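Local coordinates for YfkN protein (Bacillus subtilis subsp. subtilis, PDB 3GVE), which belongs to the calcineurin-like phosphoesterase family and carries a manganese ion and a magnesium ion close together in its metal centre, at residues S13-T17 / Y286-I290; A16-I20 / L59-G63; A103-N108 / A213-T217. All blocks are in the same frame, centred on the assembly; numbering follows the deposited sequence.

How the contacts relate
From the N terminus, strand 9-17 is laid down first and serves two of the contacts. Contact 2 closes the shorter loop from it, to strand 57-61 by way of helix 40-53, and ends at the manganese ion. Contact 3 follows in series: 103-108 meets 213-217 beside the magnesium ion. Contact 1 brings strand 286-297 back to the other edge of strand 9-17; contact 2 starts from the same strand and closes early within that span, and contact 3 lies wholly inside it. Contacts 1 and 2 thereby build neighbouring parts of one sheet, sharing Ala16 and Thr17. Asn62 joins contact 2 to contact 3 through His216 and Ala215, and one water binds both metals.

Contact 1. Residues S13-T17 / Y286-I290; sequences SILAT and YLGVI
Ile14 and Ile290 form one of two hydrogen-bonded pairs that join strands 13-17 and 286-290, whose short axes come within 4.6 Å and run antiparallel, 154° apart. The reciprocal backbone bonds of this pair, from Ile14 N to Ile290 O and from Ile290 N to Ile14 O, are both close to straight. Ala16 and Gly288 repeat the exchange less evenly: Gly288 N gives a straight bond of 2.9 Å to Ala16 O, whereas the Ala16 N to Gly288 O bond is more bent. Gly288 O is shared, since Leu15 CA also approaches it at 3.3 Å in a CA-H...O contact.

The apolar contacts divide between the two faces. Leu15 and Val289, the intervening non-hydrogen-bonded pair, lie side by side, and Leu15 CD2 rests against both valine methyls, 4.0 Å from Val289 CG2. The same methyl reaches Leu287 CD2 at 4.3 Å. Leu287 has its CG trans to the backbone N (chi1 -177°), a turn that carries CD1 to 4.0 Å from Thr17 CG2 and lays it against a backbone atom, Ala16 O, at 3.4 Å. On the opposite face Ile14 CD1 meets Ile290 CG2 at 4.2 Å.

The hydroxyls find their partners outside the two segments: Thr17 OG1 bonds to Asp61 and Tyr101, and Ser13 OG to Asp291 and Asn54. Helix 40-53 covers the Leu15, Leu287 and Val289 face with Leu46, Ile47 and His50. Ile14, Ala16 and Ile290 instead pack on strand 244-247 of the second sheet, so one face of the pair looks into the beta sandwich characteristic of this family and the other lies under a helix, with strand 57-61 along the far edge of 13-17.

Contact 2. Residues A16-I20 / L59-G63; sequences ATTDI and LVDNG. With MN (manganese (II) ion), chain C.
Ala16 and Thr17 pair in parallel with Val60 and Asp61, and beyond this the two chains continue as touching loops at the metal centre. Val60 O accepts from Thr17 N at 3.0 Å, while Ala16 CB packs on Val60 CG2 on the face turned to strand 244-247. Asn62 N bonds to Thr17 O, and the Asn62 side chain runs alongside that of Thr18, its CB 3.3 Å from Thr18 OG1 and its ND2 bonded to Ala215 O.

Asp61 crosses Thr17 at about a right angle. With CG opposite the backbone N (chi1 -175°), its OD1 accepts a hydrogen bond from Thr17 OG1 at 2.7 Å on its anti lone pair. OD2 closes an Asx turn by accepting from Gly63 N, which comes from 58° above the carboxylate plane. Such loops at the C-terminal ends of strands carry the family's Asp-x-His and Gly-Asp motifs, which here supply Asp19, His21 and Asp64 to the manganese ion.

Gly63 O receives Asp19 N at 3.0 Å, almost in line with the carbonyl bond. A water ties the same carbonyl to Asp61 OD1 and to Ile20 N. Asp19 OD1 binds manganese at 2.1 Å, with His251 and two waters among the other ligands. Its OD2 is steadied by the backbone N of His249 and, from above the carboxylate plane, by Thr18 OG1 at 2.9 Å, a second shell that fixes the carboxylate's rotation.

Contact 3. Residues A103-N108 / A213-T217; sequences AGTLGN and ALAHT. With MG (magnesium ion), chain D.
Ala103 opens the contact by setting its CB against Leu214 CD1 at 4.0 Å. Gly104 follows with its backbone, its O lying near the same leucine methyl. These residues approach strand 213-215 across side chains, and no hydrogen bond joins the two segments.

Thr105 and Leu214 pass alongside with opposed directions. With the hydroxyl opposite the backbone N (chi1 -162°), it is the methyl CG2 that comes to lie on the leucine, 3.6 Å from Leu214 CB, while OG1 bonds to Val130 O of the neighbouring short strand. Leu106 turns its side chain away and contributes only its carbonyl oxygen, 3.6 Å from His216 CB.

Gly107 sets its CA over the imidazole. With no side chain in the way, the CA stands 3.6 Å from the centroid of the His216 ring and 13° off the ring normal, a CH-pi contact over the face. Asn108 then brings its amide to the magnesium ion, the amide plane inclined 50° to the ring plane. OD1 binds the metal at 2.1 Å and His216 NE2 binds it at 2.3 Å, so the two atoms sit close together as fellow ligands. Gly107 and Asn108 belong to the Gly-Asn-His-Glu motif of this family.

Asp64, His249 and a water complete the set of magnesium ligands. At the second ring nitrogen, His216 ND1 is hydrogen-bonded to Asn62 O, so the ring is held at both nitrogens while Gly107 supports one face. Asn108 ND2 bonds citric acid, which in this crystal probably comes from the crystallisation liquor. The magnesium-bound water and Asp64 also bind manganese, a sharing of ligands that probably couples the positions of the two ions.

Contact 1. Residues S13-T17 / Y286-I290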
loop_
_atom_site.group_PDB
_atom_site.type_symbol
_atom_site.label_atom_id
_atom_site.label_comp_id
_atom_site.label_asym_id
_atom_site.label_seq_id
_atom_site.Cartn_x
_atom_site.Cartn_y
_atom_site.Cartn_z
ATOM N N SER A 13 -8.906 29.558 -9.315
ATOM C CA SER A 13 -8.810 28.103 -9.387
ATOM C C SER A 13 -7.830 27.619 -8.336
ATOM O O SER A 13 -6.793 28.218 -8.133
ATOM C CB SER A 13 -8.322 27.669 -10.757
ATOM O OG SER A 13 -9.275 27.957 -11.749
ATOM N N ILE A 14 -8.172 26.529 -7.671
ATOM C CA ILE A 14 -7.281 25.921 -6.697
ATOM C C ILE A 14 -6.995 24.508 -7.161
ATOM O O ILE A 14 -7.905 23.731 -7.342
ATOM C CB ILE A 14 -7.943 25.862 -5.292
ATOM C CG1 ILE A 14 -8.362 27.256 -4.807
ATOM C CG2 ILE A 14 -7.000 25.224 -4.278
ATOM C CD1 ILE A 14 -9.483 27.209 -3.807
ATOM N N LEU A 15 -5.722 24.199 -7.354
ATOM C CA LEU A 15 -5.292 22.845 -7.728
ATOM C C LEU A 15 -4.710 22.160 -6.500
ATOM O O LEU A 15 -4.019 22.801 -5.736
ATOM C CB LEU A 15 -4.235 22.925 -8.817
ATOM C CG LEU A 15 -4.579 23.805 -10.031
ATOM C CD1 LEU A 15 -3.428 23.744 -11.028
ATOM C CD2 LEU A 15 -5.884 23.376 -10.690
ATOM N N ALA A 16 -4.994 20.870 -6.322
ATOM C CA ALA A 16 -4.628 20.177 -5.080
ATOM C C ALA A 16 -4.123 18.763 -5.268
ATOM O O ALA A 16 -4.729 17.974 -6.013
ATOM C CB ALA A 16 -5.822 20.145 -4.118
ATOM N N THR A 17 -3.038 18.439 -4.554
ATOM C CA THR A 17 -2.600 17.020 -4.465
ATOM C C THR A 17 -2.821 16.533 -3.057
ATOM O O THR A 17 -2.947 17.358 -2.075
ATOM C CB THR A 17 -1.127 16.893 -4.870
ATOM O OG1 THR A 17 -0.331 17.864 -4.135
ATOM C CG2 THR A 17 -0.959 17.143 -6.345
ATOM N N TYR A 286 -4.837 11.453 -9.349
ATOM C CA TYR A 286 -5.790 12.482 -9.738
ATOM C C TYR A 286 -5.260 13.823 -9.238
ATOM O O TYR A 286 -4.492 13.869 -8.282
ATOM C CB TYR A 286 -7.144 12.224 -9.086
ATOM C CG TYR A 286 -7.991 11.159 -9.731
ATOM C CD1 TYR A 286 -9.098 11.502 -10.482
ATOM C CD2 TYR A 286 -7.703 9.820 -9.563
ATOM C CE1 TYR A 286 -9.899 10.522 -11.070
ATOM C CE2 TYR A 286 -8.496 8.841 -10.147
ATOM C CZ TYR A 286 -9.581 9.205 -10.891
ATOM O OH TYR A 286 -10.366 8.231 -11.470
ATOM N N LEU A 287 -5.675 14.892 -9.901
ATOM C CA LEU A 287 -5.496 16.255 -9.415
ATOM C C LEU A 287 -6.874 16.791 -9.006
ATOM O O LEU A 287 -7.848 16.621 -9.724
ATOM C CB LEU A 287 -4.944 17.135 -10.527
ATOM C CG LEU A 287 -4.636 18.579 -10.126
ATOM C CD1 LEU A 287 -3.490 18.606 -9.129
ATOM C CD2 LEU A 287 -4.314 19.414 -11.367
ATOM N N GLY A 288 -6.942 17.453 -7.859
ATOM C CA GLY A 288 -8.168 18.120 -7.442
ATOM C C GLY A 288 -8.214 19.516 -8.035
ATOM O O GLY A 288 -7.209 20.187 -8.126
ATOM N N VAL A 289 -9.411 19.945 -8.408
ATOM C CA VAL A 289 -9.603 21.249 -9.038
ATOM C C VAL A 289 -10.851 21.886 -8.461
ATOM O O VAL A 289 -11.932 21.366 -8.622
ATOM C CB VAL A 289 -9.740 21.129 -10.590
ATOM C CG1 VAL A 289 -9.891 22.507 -11.227
ATOM C CG2 VAL A 289 -8.548 20.391 -11.182
ATOM N N ILE A 290 -10.678 23.012 -7.783
ATOM C CA ILE A 290 -11.809 23.797 -7.316
ATOM C C ILE A 290 -11.838 25.150 -8.023
ATOM O O ILE A 290 -10.853 25.850 -8.068
ATOM C CB ILE A 290 -11.755 24.007 -5.790
ATOM C CG1 ILE A 290 -12.018 22.671 -5.087
ATOM C CG2 ILE A 290 -12.728 25.070 -5.350
ATOM C CD1 ILE A 290 -11.963 22.745 -3.570
#

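Contact 2. Residues A16-I20 / L59-G63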
loop_
_atom_site.group_PDB
_atom_site.type_symbol
_atom_site.label_atom_id
_atom_site.label_comp_id
_atom_site.label_asym_id
_atom_site.label_seq_id
_atom_site.Cartn_x
_atom_site.Cartn_y
_atom_site.Cartn_z
ATOM N N ALA A 16 -4.994 20.870 -6.322
ATOM C CA ALA A 16 -4.628 20.177 -5.080
ATOM C C ALA A 16 -4.123 18.763 -5.268
ATOM O O ALA A 16 -4.729 17.974 -6.013
ATOM C CB ALA A 16 -5.822 20.145 -4.118
ATOM N N THR A 17 -3.038 18.439 -4.554
ATOM C CA THR A 17 -2.600 17.020 -4.465
ATOM C C THR A 17 -2.821 16.533 -3.057
ATOM O O THR A 17 -2.947 17.358 -2.075
ATOM C CB THR A 17 -1.127 16.893 -4.870
ATOM O OG1 THR A 17 -0.331 17.864 -4.135
ATOM C CG2 THR A 17 -0.959 17.143 -6.345
ATOM N N THR A 18 -2.952 15.233 -2.896
ATOM C CA THR A 18 -3.049 14.639 -1.572
ATOM C C THR A 18 -2.488 13.228 -1.567
ATOM O O THR A 18 -2.538 12.535 -2.564
ATOM C CB THR A 18 -4.528 14.609 -1.045
ATOM O OG1 THR A 18 -4.543 14.394 0.380
ATOM C CG2 THR A 18 -5.362 13.527 -1.751
ATOM N N ASP A 19 -1.990 12.809 -0.416
ATOM C CA ASP A 19 -1.556 11.431 -0.214
ATOM C C ASP A 19 -0.590 10.953 -1.312
ATOM O O ASP A 19 -0.640 9.832 -1.771
ATOM C CB ASP A 19 -2.773 10.496 -0.045
ATOM C CG ASP A 19 -3.547 10.790 1.229
ATOM O OD1 ASP A 19 -3.224 10.177 2.268
ATOM O OD2 ASP A 19 -4.468 11.637 1.181
ATOM N N ILE A 20 0.398 11.793 -1.676
ATOM C CA ILE A 20 1.390 11.505 -2.725
ATOM C C ILE A 20 2.310 10.383 -2.247
ATOM O O ILE A 20 2.753 9.558 -3.055
ATOM C CB ILE A 20 2.171 12.808 -3.078
ATOM C CG1 ILE A 20 1.298 13.753 -3.850
ATOM C CG2 ILE A 20 3.398 12.473 -3.886
ATOM C CD1 ILE A 20 0.859 13.386 -5.076
ATOM N N LEU A 59 -1.892 26.440 -5.985
ATOM C CA LEU A 59 -1.523 25.034 -5.935
ATOM C C LEU A 59 -1.187 24.643 -4.489
ATOM O O LEU A 59 -0.346 25.229 -3.852
ATOM C CB LEU A 59 -0.337 24.778 -6.869
ATOM C CG LEU A 59 0.307 23.384 -6.795
ATOM C CD1 LEU A 59 -0.671 22.288 -7.243
ATOM C CD2 LEU A 59 1.568 23.367 -7.669
ATOM N N VAL A 60 -1.888 23.636 -3.993
ATOM C CA VAL A 60 -1.746 23.212 -2.592
ATOM C C VAL A 60 -1.593 21.708 -2.473
ATOM O O VAL A 60 -2.086 20.954 -3.287
ATOM C CB VAL A 60 -2.959 23.678 -1.734
ATOM C CG1 VAL A 60 -3.098 25.208 -1.819
ATOM C CG2 VAL A 60 -4.251 23.007 -2.177
ATOM N N ASP A 61 -0.886 21.296 -1.437
ATOM C CA ASP A 61 -0.786 19.876 -1.099
ATOM C C ASP A 61 -1.474 19.597 0.223
ATOM O O ASP A 61 -1.406 20.405 1.134
ATOM C CB ASP A 61 0.663 19.422 -0.998
ATOM C CG ASP A 61 0.767 17.932 -0.770
ATOM O OD1 ASP A 61 0.477 17.153 -1.694
ATOM O OD2 ASP A 61 1.080 17.546 0.350
ATOM N N ASN A 62 -2.107 18.434 0.312
ATOM C CA ASN A 62 -2.896 18.081 1.487
ATOM C C ASN A 62 -2.290 17.087 2.480
ATOM O O ASN A 62 -2.999 16.584 3.337
ATOM C CB ASN A 62 -4.277 17.589 1.038
ATOM C CG ASN A 62 -5.366 17.872 2.072
ATOM O OD1 ASN A 62 -5.392 18.934 2.681
ATOM N ND2 ASN A 62 -6.284 16.909 2.248
ATOM N N GLY A 63 -0.984 16.832 2.376
ATOM C CA GLY A 63 -0.299 15.986 3.342
ATOM C C GLY A 63 -0.220 14.510 2.968
ATOM O O GLY A 63 -0.672 14.105 1.912
HETATM MN MN MN C . -2.363 8.369 3.061
HETATM O O HOH W 1 0.640 14.540 -0.635
HETATM O O HOH W 2 -3.998 8.177 4.525
HETATM O O HOH W 3 -1.802 6.532 4.223
#

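Contact 3. Residues A103-N108 / A213-T217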
loop_
_atom_site.group_PDB
_atom_site.type_symbol
_atom_site.label_atom_id
_atom_site.label_comp_id
_atom_site.label_asym_id
_atom_site.label_seq_id
_atom_site.Cartn_x
_atom_site.Cartn_y
_atom_site.Cartn_z
ATOM N N ALA A 103 0.958 26.342 -0.717
ATOM C CA ALA A 103 0.741 25.925 0.660
ATOM C C ALA A 103 0.745 24.412 0.772
ATOM O O ALA A 103 0.446 23.751 -0.220
ATOM C CB ALA A 103 -0.597 26.444 1.187
ATOM N N GLY A 104 1.018 23.928 1.973
ATOM C CA GLY A 104 0.886 22.508 2.246
ATOM C C GLY A 104 0.439 22.297 3.694
ATOM O O GLY A 104 0.260 23.260 4.454
ATOM N N THR A 105 0.286 21.023 4.071
ATOM C CA THR A 105 -0.189 20.707 5.438
ATOM C C THR A 105 0.362 19.395 5.914
ATOM O O THR A 105 1.101 18.697 5.151
ATOM C CB THR A 105 -1.729 20.771 5.462
ATOM O OG1 THR A 105 -2.151 20.886 6.829
ATOM C CG2 THR A 105 -2.378 19.526 4.852
ATOM N N LEU A 106 0.038 18.986 7.139
ATOM C CA LEU A 106 0.528 17.755 7.696
ATOM C C LEU A 106 -0.513 16.673 7.621
ATOM O O LEU A 106 -1.626 16.806 8.029
ATOM C CB LEU A 106 0.959 17.962 9.143
ATOM C CG LEU A 106 1.921 19.152 9.337
ATOM C CD1 LEU A 106 2.244 19.343 10.771
ATOM C CD2 LEU A 106 3.161 19.072 8.504
ATOM N N GLY A 107 -0.071 15.523 7.062
ATOM C CA GLY A 107 -0.878 14.332 7.140
ATOM C C GLY A 107 -0.298 13.501 8.312
ATOM O O GLY A 107 0.726 13.841 8.948
ATOM N N ASN A 108 -1.028 12.424 8.645
ATOM C CA ASN A 108 -0.550 11.592 9.781
ATOM C C ASN A 108 0.852 11.050 9.559
ATOM O O ASN A 108 1.674 10.919 10.458
ATOM C CB ASN A 108 -1.529 10.443 10.134
ATOM C CG ASN A 108 -2.082 9.713 8.906
ATOM O OD1 ASN A 108 -2.699 10.274 8.001
ATOM N ND2 ASN A 108 -1.747 8.458 8.830
ATOM N N ALA A 213 -9.308 25.244 3.369
ATOM C CA ALA A 213 -8.925 24.246 4.359
ATOM C C ALA A 213 -8.165 23.105 3.713
ATOM O O ALA A 213 -8.754 22.444 2.800
ATOM C CB ALA A 213 -10.209 23.691 5.027
ATOM N N LEU A 214 -6.947 22.876 4.163
ATOM C CA LEU A 214 -6.190 21.698 3.805
ATOM C C LEU A 214 -6.497 20.662 4.893
ATOM O O LEU A 214 -5.820 20.546 5.892
ATOM C CB LEU A 214 -4.709 22.055 3.694
ATOM C CG LEU A 214 -4.431 23.277 2.792
ATOM C CD1 LEU A 214 -2.956 23.607 2.743
ATOM C CD2 LEU A 214 -4.978 23.120 1.385
ATOM N N ALA A 215 -7.596 19.951 4.671
ATOM C CA ALA A 215 -8.138 19.052 5.666
ATOM C C ALA A 215 -7.665 17.637 5.401
ATOM O O ALA A 215 -8.212 16.944 4.570
ATOM C CB ALA A 215 -9.661 19.131 5.646
ATOM N N HIS A 216 -6.627 17.225 6.122
ATOM C CA HIS A 216 -6.108 15.865 5.943
ATOM C C HIS A 216 -6.981 14.918 6.744
ATOM O O HIS A 216 -6.657 14.503 7.841
ATOM C CB HIS A 216 -4.624 15.662 6.295
ATOM C CG HIS A 216 -4.122 14.325 5.835
ATOM N ND1 HIS A 216 -3.630 14.128 4.566
ATOM C CD2 HIS A 216 -4.177 13.098 6.406
ATOM C CE1 HIS A 216 -3.359 12.847 4.391
ATOM N NE2 HIS A 216 -3.674 12.201 5.496
ATOM N N THR A 217 -8.111 14.603 6.133
ATOM C CA THR A 217 -9.189 13.871 6.780
ATOM C C THR A 217 -10.227 13.609 5.697
ATOM O O THR A 217 -10.367 14.382 4.785
ATOM C CB THR A 217 -9.760 14.681 7.978
ATOM O OG1 THR A 217 -10.725 13.905 8.691
ATOM C CG2 THR A 217 -10.385 16.010 7.537
HETATM MG MG MG D . -3.446 9.966 6.091
HETATM O O HOH W 2 -3.998 8.177 4.525
#